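Local atomic coordinates of HTH-type transcriptional regulator AscG (Escherichia coli, PDB entry 3BRQ), a protein that represses transcription of the cryptic asc operon of Escherichia coli, acting as a sequence-specific DNA-binding regulator of the LacI family. Residues L22-T27 with E261-L266; E38-A43 with R52-A57; Y72-D75 with A80-I83; S101-V106 with I267-G272. All coordinates share one frame; numbering follows the deposited sequence.

How the contacts relate
All four contacts pack on one parallel sheet of the N-terminal subdomain in a LacI-type, periplasmic-binding-protein-like fold. Contacts 1, 2 and 4 bring helices 36-49 and 255-270 against one face, while contact 3 lays helix 63-75 on the other. Contact 1 lies centrally, its centre about 7 Å from that of contact 2 and about 9 Å from those of contacts 3 and 4. Backbone bonds tie the strands: Leu22 N lies 2.7 Å from Gln53 O. Contacts 1 and 4 share helix 255-270, and a salt bridge, Arg52 NH2 to Asp271 OD1 at 2.8 Å, joins contacts 2 and 4. Contacts 2 and 3 both touch the second subunit.

Contact 1. Residues L22-T27 with E261-L266; sequences LGLVVT and EIIGRL
Ile263 is the first residue along 261-266 to reach the strand, and it meets two leucines with two branches. A chi1 of -64° sets CG1 beside the backbone N and leaves CG2 anti to it, and CG2 lies 3.8 Å from Leu22 CD1. The other branch extends CD1 toward Leu24, whose CD1 is a looser 4.2 Å away. Gly264 and Arg265 do not touch the strand; instead Arg265 NH2 reaches back one turn in a 2.6 Å salt bridge with Glu261 OE2. One further step brings the chain round to Leu266, which points at the strand and packs by CD1, 3.6 Å from Leu22 CD2. Leu22 thus spreads its fork, one methyl to each helix residue, and slants across both side chains. The helix runs roughly counter to the strand (144°), with axes 10.6 Å apart, a spacing that suits leucine and isoleucine. Helix 255-270 so covers the first part of strand 21-27, with Met82 of the neighbouring strand 80-84 also touching Leu24 and Leu266. The contact is aliphatic and buried, with no hydrogen bond across it: its cohesion comes from excluding water, while the ion pair stays on the outer face.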
loop_
_atom_site.group_PDB
_atom_site.type_symbol
_atom_site.label_atom_id
_atom_site.label_comp_id
_atom_site.label_asym_id
_atom_site.label_seq_id
_atom_site.Cartn_x
_atom_site.Cartn_y
_atom_site.Cartn_z
ATOM N N LEU B 22 23.077 1.731 -1.917
ATOM C CA LEU B 22 22.417 0.517 -1.435
ATOM C C LEU B 22 21.342 0.075 -2.425
ATOM O O LEU B 22 20.415 0.826 -2.770
ATOM C CB LEU B 22 21.727 0.752 -0.081
ATOM C CG LEU B 22 22.339 0.273 1.218
ATOM C CD1 LEU B 22 21.739 1.017 2.395
ATOM C CD2 LEU B 22 22.076 -1.266 1.365
ATOM N N GLY B 23 21.461 -1.158 -2.875
ATOM C CA GLY B 23 20.527 -1.712 -3.848
ATOM C C GLY B 23 19.452 -2.551 -3.202
ATOM O O GLY B 23 19.740 -3.435 -2.345
ATOM N N LEU B 24 18.208 -2.337 -3.624
ATOM C CA LEU B 24 17.081 -3.139 -3.137
ATOM C C LEU B 24 16.450 -3.891 -4.303
ATOM O O LEU B 24 16.221 -3.296 -5.362
ATOM C CB LEU B 24 16.009 -2.241 -2.514
ATOM C CG LEU B 24 16.198 -1.759 -1.075
ATOM C CD1 LEU B 24 17.652 -1.682 -0.615
ATOM C CD2 LEU B 24 15.467 -0.413 -0.864
ATOM N N VAL B 25 16.164 -5.191 -4.114
ATOM C CA VAL B 25 15.479 -5.984 -5.171
ATOM C C VAL B 25 14.179 -6.493 -4.508
ATOM O O VAL B 25 14.246 -7.141 -3.468
ATOM C CB VAL B 25 16.303 -7.240 -5.648
ATOM C CG1 VAL B 25 15.458 -8.082 -6.640
ATOM C CG2 VAL B 25 17.519 -6.810 -6.377
ATOM N N VAL B 26 13.023 -6.196 -5.086
ATOM C CA VAL B 26 11.724 -6.561 -4.523
ATOM C C VAL B 26 10.821 -7.017 -5.676
ATOM O O VAL B 26 10.777 -6.393 -6.739
ATOM C CB VAL B 26 11.058 -5.422 -3.758
ATOM C CG1 VAL B 26 9.686 -5.822 -3.229
ATOM C CG2 VAL B 26 11.958 -4.954 -2.603
ATOM N N THR B 27 10.204 -8.194 -5.480
ATOM C CA THR B 27 9.297 -8.796 -6.463
ATOM C C THR B 27 8.033 -7.929 -6.662
ATOM O O THR B 27 7.494 -7.331 -5.715
ATOM C CB THR B 27 8.970 -10.285 -6.053
ATOM O OG1 THR B 27 10.221 -10.979 -5.815
ATOM C CG2 THR B 27 8.322 -11.043 -7.180
ATOM N N GLU B 261 17.202 -3.107 11.012
ATOM C CA GLU B 261 18.214 -4.162 11.162
ATOM C C GLU B 261 18.960 -4.500 9.879
ATOM O O GLU B 261 20.167 -4.387 9.821
ATOM C CB GLU B 261 17.608 -5.448 11.694
ATOM C CG GLU B 261 18.658 -6.461 12.037
ATOM C CD GLU B 261 19.345 -6.144 13.365
ATOM O OE1 GLU B 261 19.146 -5.038 13.950
ATOM O OE2 GLU B 261 20.064 -7.030 13.836
ATOM N N ILE B 262 18.253 -4.993 8.861
ATOM C CA ILE B 262 18.918 -5.339 7.593
ATOM C C ILE B 262 19.610 -4.149 6.917
ATOM O O ILE B 262 20.720 -4.269 6.429
ATOM C CB ILE B 262 17.911 -6.047 6.610
ATOM C CG1 ILE B 262 18.695 -6.891 5.569
ATOM C CG2 ILE B 262 16.939 -5.024 5.999
ATOM C CD1 ILE B 262 17.766 -7.806 4.780
ATOM N N ILE B 263 18.987 -2.973 6.877
ATOM C CA ILE B 263 19.684 -1.867 6.223
ATOM C C ILE B 263 20.848 -1.406 7.085
ATOM O O ILE B 263 21.932 -1.111 6.580
ATOM C CB ILE B 263 18.739 -0.681 5.914
ATOM C CG1 ILE B 263 17.637 -1.060 4.895
ATOM C CG2 ILE B 263 19.536 0.547 5.469
ATOM C CD1 ILE B 263 18.072 -1.706 3.584
ATOM N N GLY B 264 20.632 -1.348 8.402
ATOM C CA GLY B 264 21.698 -0.923 9.325
ATOM C C GLY B 264 22.907 -1.856 9.233
ATOM O O GLY B 264 24.059 -1.388 9.143
ATOM N N ARG B 265 22.645 -3.164 9.230
ATOM C CA ARG B 265 23.714 -4.133 9.017
ATOM C C ARG B 265 24.434 -4.008 7.685
ATOM O O ARG B 265 25.655 -4.134 7.645
ATOM C CB ARG B 265 23.215 -5.560 9.223
ATOM C CG ARG B 265 22.889 -5.846 10.692
ATOM C CD ARG B 265 22.918 -7.339 10.941
ATOM N NE ARG B 265 22.137 -7.774 12.112
ATOM C CZ ARG B 265 21.801 -9.054 12.355
ATOM N NH1 ARG B 265 22.165 -10.025 11.503
ATOM N NH2 ARG B 265 21.084 -9.376 13.440
ATOM N N LEU B 266 23.709 -3.773 6.584
ATOM C CA LEU B 266 24.374 -3.624 5.271
ATOM C C LEU B 266 25.300 -2.435 5.276
ATOM O O LEU B 266 26.419 -2.537 4.787
ATOM C CB LEU B 266 23.357 -3.518 4.112
ATOM C CG LEU B 266 22.647 -4.806 3.687
ATOM C CD1 LEU B 266 21.437 -4.504 2.716
ATOM C CD2 LEU B 266 23.631 -5.806 3.065
#

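Contact 2. Residues E38-A43 with R52-A57; sequences ELLFHA and RQLLLA
Leu40 and Leu56 both hold CG anti to the backbone N, with chi1 at -173° and 166°, and these torsions carry their forked ends into the interface between helix and strand. Leu56 points at the helix and offers a single methyl, CD2, which meets both branches of Leu40: it lies 4.0 Å from Leu40 CD2 and 4.1 Å from Leu40 CD1. The two side chains therefore meet at an angle, one methyl against a fork, rather than lying alongside each other. Leu40 CD1 also approaches the neighbouring inward-facing residue of the strand, with Leu54 CD2 at 4.3 Å. Two residues further back along the strand from Leu56, Leu54 turns its other methyl to the helix backbone, CD1 lying 4.3 Å from Ala43 O. The small side chain of Ala43 suits this place, since it lets Leu54 come up to the main chain. Alternation along the strand explains the choice of residues: Leu54 and Leu56 face the helix, whereas Leu55 faces the other way. Helix 36-49 and strand 53-60 are consecutive arms of a beta-alpha-beta unit that starts with strand 21-27, and they run nearly antiparallel (155°) with axes 10.7 Å apart. Leu24 of that first strand touches Leu40, Leu54 and Leu56 and joins the apolar layer beneath the helix. At the outer side, Phe36 of the second subunit packs on Leu40, and residues 55-57 pair antiparallel with a strand of that subunit, carrying the sheet across the dimer interface beside helix 36-49.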
loop_
_atom_site.group_PDB
_atom_site.type_symbol
_atom_site.label_atom_id
_atom_site.label_comp_id
_atom_site.label_asym_id
_atom_site.label_seq_id
_atom_site.Cartn_x
_atom_site.Cartn_y
_atom_site.Cartn_z
ATOM N N GLU B 38 5.955 0.711 3.521
ATOM C CA GLU B 38 6.579 0.824 4.839
ATOM C C GLU B 38 8.042 0.409 4.815
ATOM O O GLU B 38 8.897 1.150 5.310
ATOM C CB GLU B 38 5.846 -0.009 5.877
ATOM C CG GLU B 38 5.746 0.685 7.242
ATOM C CD GLU B 38 5.500 -0.299 8.395
ATOM O OE1 GLU B 38 4.846 -1.357 8.164
ATOM O OE2 GLU B 38 5.969 -0.030 9.533
ATOM N N LEU B 39 8.347 -0.746 4.210
ATOM C CA LEU B 39 9.722 -1.192 4.189
ATOM C C LEU B 39 10.578 -0.224 3.376
ATOM O O LEU B 39 11.697 0.082 3.758
ATOM C CB LEU B 39 9.860 -2.671 3.712
ATOM C CG LEU B 39 10.060 -3.149 2.277
ATOM C CD1 LEU B 39 11.482 -2.983 1.790
ATOM C CD2 LEU B 39 9.737 -4.670 2.202
ATOM N N LEU B 40 10.032 0.290 2.274
ATOM C CA LEU B 40 10.801 1.165 1.389
ATOM C C LEU B 40 11.054 2.497 2.083
ATOM O O LEU B 40 12.121 3.088 1.968
ATOM C CB LEU B 40 10.066 1.388 0.063
ATOM C CG LEU B 40 10.776 2.148 -1.066
ATOM C CD1 LEU B 40 12.126 1.510 -1.452
ATOM C CD2 LEU B 40 9.903 2.255 -2.289
ATOM N N PHE B 41 10.052 2.945 2.809
ATOM C CA PHE B 41 10.134 4.214 3.526
ATOM C C PHE B 41 11.258 4.170 4.542
ATOM O O PHE B 41 12.067 5.094 4.621
ATOM C CB PHE B 41 8.821 4.537 4.232
ATOM C CG PHE B 41 8.902 5.795 5.073
ATOM C CD1 PHE B 41 9.160 7.021 4.471
ATOM C CD2 PHE B 41 8.793 5.729 6.460
ATOM C CE1 PHE B 41 9.277 8.211 5.232
ATOM C CE2 PHE B 41 8.921 6.896 7.244
ATOM C CZ PHE B 41 9.153 8.159 6.610
ATOM N N HIS B 42 11.328 3.082 5.312
ATOM C CA HIS B 42 12.353 2.988 6.340
ATOM C C HIS B 42 13.728 2.672 5.780
ATOM O O HIS B 42 14.719 3.162 6.297
ATOM C CB HIS B 42 11.964 2.006 7.444
ATOM C CG HIS B 42 10.777 2.449 8.233
ATOM N ND1 HIS B 42 10.838 3.480 9.145
ATOM C CD2 HIS B 42 9.493 2.019 8.233
ATOM C CE1 HIS B 42 9.639 3.666 9.675
ATOM N NE2 HIS B 42 8.808 2.791 9.136
ATOM N N ALA B 43 13.813 1.823 4.758
ATOM C CA ALA B 43 15.069 1.707 4.006
ATOM C C ALA B 43 15.587 3.048 3.453
ATOM O O ALA B 43 16.756 3.364 3.611
ATOM C CB ALA B 43 14.947 0.686 2.869
ATOM N N ARG B 52 24.009 7.476 2.109
ATOM C CA ARG B 52 23.982 6.558 0.970
ATOM C C ARG B 52 22.878 6.884 -0.039
ATOM O O ARG B 52 21.805 7.327 0.337
ATOM C CB ARG B 52 23.787 5.097 1.444
ATOM C CG ARG B 52 25.058 4.382 1.861
ATOM C CD ARG B 52 25.679 4.980 3.130
ATOM N NE ARG B 52 27.025 4.473 3.375
ATOM C CZ ARG B 52 27.673 4.558 4.540
ATOM N NH1 ARG B 52 27.106 5.136 5.596
ATOM N NH2 ARG B 52 28.895 4.032 4.658
ATOM N N GLN B 53 23.134 6.584 -1.309
ATOM C CA GLN B 53 22.094 6.597 -2.345
ATOM C C GLN B 53 21.379 5.260 -2.317
ATOM O O GLN B 53 21.974 4.213 -2.069
ATOM C CB GLN B 53 22.684 6.790 -3.734
ATOM C CG GLN B 53 23.351 8.148 -3.957
ATOM C CD GLN B 53 22.375 9.319 -3.695
ATOM O OE1 GLN B 53 21.182 9.228 -4.018
ATOM N NE2 GLN B 53 22.875 10.395 -3.078
ATOM N N LEU B 54 20.097 5.319 -2.610
ATOM C CA LEU B 54 19.266 4.148 -2.646
ATOM C C LEU B 54 18.848 3.903 -4.097
ATOM O O LEU B 54 18.449 4.861 -4.795
ATOM C CB LEU B 54 18.022 4.422 -1.810
ATOM C CG LEU B 54 17.065 3.251 -1.622
ATOM C CD1 LEU B 54 17.600 2.397 -0.520
ATOM C CD2 LEU B 54 15.715 3.791 -1.270
ATOM N N LEU B 55 18.929 2.641 -4.523
ATOM C CA LEU B 55 18.411 2.186 -5.827
ATOM C C LEU B 55 17.471 0.995 -5.607
ATOM O O LEU B 55 17.852 0.050 -4.933
ATOM C CB LEU B 55 19.554 1.719 -6.751
ATOM C CG LEU B 55 20.273 2.832 -7.541
ATOM C CD1 LEU B 55 21.313 2.234 -8.500
ATOM C CD2 LEU B 55 19.257 3.709 -8.293
ATOM N N LEU B 56 16.254 1.035 -6.130
ATOM C CA LEU B 56 15.385 -0.176 -6.052
ATOM C C LEU B 56 15.178 -0.713 -7.462
ATOM O O LEU B 56 14.714 0.011 -8.312
ATOM C CB LEU B 56 14.023 0.188 -5.467
ATOM C CG LEU B 56 12.858 -0.777 -5.574
ATOM C CD1 LEU B 56 13.045 -1.945 -4.626
ATOM C CD2 LEU B 56 11.580 -0.021 -5.185
ATOM N N ALA B 57 15.471 -1.992 -7.674
ATOM C CA ALA B 57 15.196 -2.612 -8.955
ATOM C C ALA B 57 13.985 -3.553 -8.838
ATOM O O ALA B 57 13.861 -4.331 -7.881
ATOM C CB ALA B 57 16.479 -3.378 -9.481
#

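Contact 3. Residues Y72-D75 with A80-I83; sequences YLLD and AIMI
Ile81 points from the strand at the C-terminal part of helix 63-75 and lodges between two consecutive helix residues, Leu73 and Leu74. Its longer branch does the touching. CG1 stands anti to the carbonyl carbon (chi1 -53°), and chi2 of -78° then directs CD1 at the base of Leu73, 3.6 Å from Leu73 CB. Leu73 itself points at the strand, and its own CD1 comes back to 3.9 Å from Ile81 CD1. The isoleucine methyl is held against both the root and one tip of the leucine. Leu74 approaches differently. It leaves the helix at the flank, and its extended chain carries CD2 to 3.6 Å from Ile81 CG1, with Ile81 CD1 at 3.9 Å. Both leucines run at a slant to the isoleucine; both meet Ile81 CD1, and Leu74 reaches CG1 as well. Beta-branched isoleucine favours strand conformation, while leucine is favourable in helices and its fork reaches past CB to the strand. Val25 of the adjacent strand also touches Leu73, and Ile104 touches Ile81. Beyond the contact, Leu73 packs on Leu55 of the second subunit, and Tyr72 OH is hydrogen-bonded to Thr21 OG1 of that subunit. With no polar link between these buried side chains, the end of helix 63-75 is packed on the strand that follows it by apolar contact alone, on the sheet face opposite to helix 255-270.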
loop_
_atom_site.group_PDB
_atom_site.type_symbol
_atom_site.label_atom_id
_atom_site.label_comp_id
_atom_site.label_asym_id
_atom_site.label_seq_id
_atom_site.Cartn_x
_atom_site.Cartn_y
_atom_site.Cartn_z
ATOM N N TYR B 72 21.966 -7.071 -12.158
ATOM C CA TYR B 72 21.767 -5.750 -12.718
ATOM C C TYR B 72 22.282 -4.707 -11.749
ATOM O O TYR B 72 23.067 -3.853 -12.133
ATOM C CB TYR B 72 20.295 -5.513 -13.048
ATOM C CG TYR B 72 19.971 -4.142 -13.620
ATOM C CD1 TYR B 72 20.556 -3.697 -14.818
ATOM C CD2 TYR B 72 19.097 -3.286 -12.965
ATOM C CE1 TYR B 72 20.260 -2.429 -15.349
ATOM C CE2 TYR B 72 18.794 -2.002 -13.501
ATOM C CZ TYR B 72 19.386 -1.593 -14.694
ATOM O OH TYR B 72 19.110 -0.322 -15.227
ATOM N N LEU B 73 21.841 -4.748 -10.503
ATOM C CA LEU B 73 22.256 -3.719 -9.539
ATOM C C LEU B 73 23.736 -3.685 -9.254
ATOM O O LEU B 73 24.311 -2.613 -9.128
ATOM C CB LEU B 73 21.471 -3.791 -8.219
ATOM C CG LEU B 73 20.004 -3.358 -8.206
ATOM C CD1 LEU B 73 19.455 -3.557 -6.810
ATOM C CD2 LEU B 73 19.797 -1.878 -8.664
ATOM N N LEU B 74 24.349 -4.847 -9.170
ATOM C CA LEU B 74 25.799 -4.915 -9.053
ATOM C C LEU B 74 26.555 -4.277 -10.241
ATOM O O LEU B 74 27.568 -3.563 -10.051
ATOM C CB LEU B 74 26.208 -6.372 -8.889
ATOM C CG LEU B 74 25.629 -6.893 -7.594
ATOM C CD1 LEU B 74 26.111 -8.345 -7.391
ATOM C CD2 LEU B 74 26.058 -5.956 -6.402
ATOM N N ASP B 75 26.014 -4.477 -11.451
ATOM C CA ASP B 75 26.613 -3.962 -12.658
ATOM C C ASP B 75 26.333 -2.456 -12.710
ATOM O O ASP B 75 26.885 -1.745 -13.563
ATOM C CB ASP B 75 25.968 -4.622 -13.865
ATOM C CG ASP B 75 26.344 -6.085 -14.001
ATOM O OD1 ASP B 75 27.232 -6.528 -13.278
ATOM O OD2 ASP B 75 25.762 -6.786 -14.833
ATOM N N ALA B 80 26.176 -2.677 -1.776
ATOM C CA ALA B 80 25.505 -3.708 -0.986
ATOM C C ALA B 80 24.103 -3.954 -1.540
ATOM O O ALA B 80 23.459 -3.019 -2.074
ATOM C CB ALA B 80 25.377 -3.254 0.452
ATOM N N ILE B 81 23.596 -5.183 -1.358
ATOM C CA ILE B 81 22.240 -5.497 -1.852
ATOM C C ILE B 81 21.336 -6.036 -0.730
ATOM O O ILE B 81 21.763 -6.869 0.085
ATOM C CB ILE B 81 22.321 -6.515 -3.019
ATOM C CG1 ILE B 81 23.280 -6.009 -4.110
ATOM C CG2 ILE B 81 20.900 -6.846 -3.639
ATOM C CD1 ILE B 81 22.595 -4.941 -4.976
HETATM N N MSE B 82 20.098 -5.567 -0.673
HETATM C CA MSE B 82 19.066 -6.246 0.141
HETATM C C MSE B 82 18.132 -6.928 -0.837
HETATM O O MSE B 82 17.496 -6.249 -1.632
HETATM C CB MSE B 82 18.245 -5.266 0.986
HETATM C CG MSE B 82 17.141 -6.015 1.854
HETATM SE SE MSE B 82 15.615 -4.923 2.283
HETATM C CE MSE B 82 14.772 -4.976 0.481
ATOM N N ILE B 83 18.035 -8.267 -0.784
ATOM C CA ILE B 83 17.061 -8.954 -1.654
ATOM C C ILE B 83 15.807 -9.326 -0.831
ATOM O O ILE B 83 15.917 -9.903 0.229
ATOM C CB ILE B 83 17.701 -10.147 -2.426
ATOM C CG1 ILE B 83 16.661 -11.045 -3.113
ATOM C CG2 ILE B 83 18.496 -11.047 -1.519
ATOM C CD1 ILE B 83 16.085 -10.410 -4.404
#

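Contact 4. Residues S101-V106 with I267-G272; sequences SQPIMV and IFMLDG
Pro103 gives up the most surface in this contact, and Met269 and Leu270 share its ring between them. The ring projects toward the last turn of helix 255-270 by its outer carbons. CG lies 3.8 Å from Met269 CB, and CB of the proline is equally close to that atom, so the root of the methionine side chain rests against CB and CG of the ring. Met269, present in the crystal as selenomethionine, has CG anti to the carbonyl carbon (chi1 -60°) and then bends at the next two torsions. Its chain slides past the ring in the opposite sense, with CG 4.1 Å from Pro103 CB. Leu270 comes in at about a right angle: its CD2 is 4.0 Å from Pro103 CG and 4.2 Å from Pro103 CD. One compact ring is therefore received by two neighbouring helix residues. Proline suits this position: its rigid ring gives an apolar surface, and its carbonyl O, needing no N-H, still accepts the backbone bond from Ile81. Leu266, one turn back from Leu270, and Ala80 of strand 80-84 also touch Pro103. The helix ends directly after the contact in a Schellman motif. Gly272 takes a positive phi of 108°, a conformation that glycine adopts readily, and its N bonds back to Met269 O at 3.0 Å. The three touching residues are only partly buried, and no hydrogen bond crosses between the segments. Apolar packing near the protein surface thus joins the approach to strand 104-107 to the end of helix 255-270.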
loop_
_atom_site.group_PDB
_atom_site.type_symbol
_atom_site.label_atom_id
_atom_site.label_comp_id
_atom_site.label_asym_id
_atom_site.label_seq_id
_atom_site.Cartn_x
_atom_site.Cartn_y
_atom_site.Cartn_z
ATOM N N SER B 101 31.271 -10.786 -3.877
ATOM C CA SER B 101 32.072 -10.197 -2.835
ATOM C C SER B 101 31.310 -9.121 -2.043
ATOM O O SER B 101 31.564 -8.907 -0.844
ATOM C CB SER B 101 33.321 -9.619 -3.471
ATOM O OG SER B 101 34.324 -9.565 -2.501
ATOM N N GLN B 102 30.399 -8.430 -2.722
ATOM C CA GLN B 102 29.643 -7.322 -2.112
ATOM C C GLN B 102 28.719 -7.885 -1.019
ATOM O O GLN B 102 28.236 -9.011 -1.132
ATOM C CB GLN B 102 28.799 -6.575 -3.170
ATOM C CG GLN B 102 29.543 -5.932 -4.320
ATOM C CD GLN B 102 29.778 -6.895 -5.487
ATOM O OE1 GLN B 102 29.937 -8.110 -5.290
ATOM N NE2 GLN B 102 29.814 -6.353 -6.710
ATOM N N PRO B 103 28.464 -7.109 0.036
ATOM C CA PRO B 103 27.544 -7.522 1.071
ATOM C C PRO B 103 26.128 -7.685 0.487
ATOM O O PRO B 103 25.576 -6.713 -0.041
ATOM C CB PRO B 103 27.564 -6.330 2.035
ATOM C CG PRO B 103 28.864 -5.688 1.768
ATOM C CD PRO B 103 28.982 -5.758 0.305
ATOM N N ILE B 104 25.586 -8.897 0.557
ATOM C CA ILE B 104 24.203 -9.193 0.103
ATOM C C ILE B 104 23.419 -9.772 1.265
ATOM O O ILE B 104 23.866 -10.737 1.908
ATOM C CB ILE B 104 24.127 -10.164 -1.109
ATOM C CG1 ILE B 104 24.900 -9.584 -2.285
ATOM C CG2 ILE B 104 22.622 -10.445 -1.522
ATOM C CD1 ILE B 104 25.115 -10.549 -3.417
HETATM N N MSE B 105 22.279 -9.172 1.581
HETATM C CA MSE B 105 21.457 -9.717 2.647
HETATM C C MSE B 105 20.036 -9.983 2.173
HETATM O O MSE B 105 19.564 -9.286 1.266
HETATM C CB MSE B 105 21.481 -8.768 3.854
HETATM C CG MSE B 105 22.839 -8.925 4.619
HETATM SE SE MSE B 105 22.926 -7.943 6.261
HETATM C CE MSE B 105 21.754 -8.934 7.401
ATOM N N VAL B 106 19.353 -10.929 2.827
ATOM C CA VAL B 106 18.011 -11.371 2.435
ATOM C C VAL B 106 17.024 -11.025 3.548
ATOM O O VAL B 106 17.318 -11.192 4.721
ATOM C CB VAL B 106 17.969 -12.920 2.077
ATOM C CG1 VAL B 106 18.298 -13.738 3.274
ATOM C CG2 VAL B 106 16.587 -13.350 1.541
ATOM N N ILE B 267 24.848 -1.305 5.846
ATOM C CA ILE B 267 25.691 -0.125 5.967
ATOM C C ILE B 267 26.854 -0.375 6.935
ATOM O O ILE B 267 27.977 0.035 6.665
ATOM C CB ILE B 267 24.874 1.112 6.431
ATOM C CG1 ILE B 267 23.884 1.520 5.333
ATOM C CG2 ILE B 267 25.806 2.289 6.804
ATOM C CD1 ILE B 267 22.818 2.552 5.816
ATOM N N PHE B 268 26.591 -1.055 8.049
ATOM C CA PHE B 268 27.686 -1.546 8.910
ATOM C C PHE B 268 28.780 -2.251 8.085
ATOM O O PHE B 268 29.967 -1.908 8.211
ATOM C CB PHE B 268 27.152 -2.441 10.059
ATOM C CG PHE B 268 28.203 -2.802 11.107
ATOM C CD1 PHE B 268 29.146 -1.867 11.530
ATOM C CD2 PHE B 268 28.264 -4.094 11.631
ATOM C CE1 PHE B 268 30.141 -2.197 12.494
ATOM C CE2 PHE B 268 29.242 -4.440 12.593
ATOM C CZ PHE B 268 30.175 -3.477 13.025
HETATM N N MSE B 269 28.394 -3.203 7.225
HETATM C CA MSE B 269 29.380 -3.958 6.384
HETATM C C MSE B 269 30.239 -3.018 5.506
HETATM O O MSE B 269 31.467 -3.135 5.434
HETATM C CB MSE B 269 28.679 -4.961 5.451
HETATM C CG MSE B 269 27.857 -6.026 6.108
HETATM SE SE MSE B 269 28.757 -6.798 7.597
HETATM C CE MSE B 269 27.134 -7.152 8.655
ATOM N N LEU B 270 29.566 -2.061 4.880
ATOM C CA LEU B 270 30.220 -1.039 4.065
ATOM C C LEU B 270 31.189 -0.173 4.852
ATOM O O LEU B 270 32.119 0.395 4.249
ATOM C CB LEU B 270 29.184 -0.168 3.364
ATOM C CG LEU B 270 28.307 -0.934 2.350
ATOM C CD1 LEU B 270 27.398 0.036 1.596
ATOM C CD2 LEU B 270 29.121 -1.741 1.372
ATOM N N ASP B 271 30.987 -0.073 6.175
ATOM C CA ASP B 271 31.909 0.667 7.077
ATOM C C ASP B 271 32.965 -0.220 7.715
ATOM O O ASP B 271 33.703 0.212 8.589
ATOM C CB ASP B 271 31.139 1.367 8.205
ATOM C CG ASP B 271 30.330 2.572 7.716
ATOM O OD1 ASP B 271 30.613 3.101 6.607
ATOM O OD2 ASP B 271 29.394 2.983 8.445
ATOM N N GLY B 272 33.021 -1.479 7.340
ATOM C CA GLY B 272 34.090 -2.320 7.844
ATOM C C GLY B 272 33.595 -3.327 8.856
ATOM O O GLY B 272 34.381 -4.090 9.388
#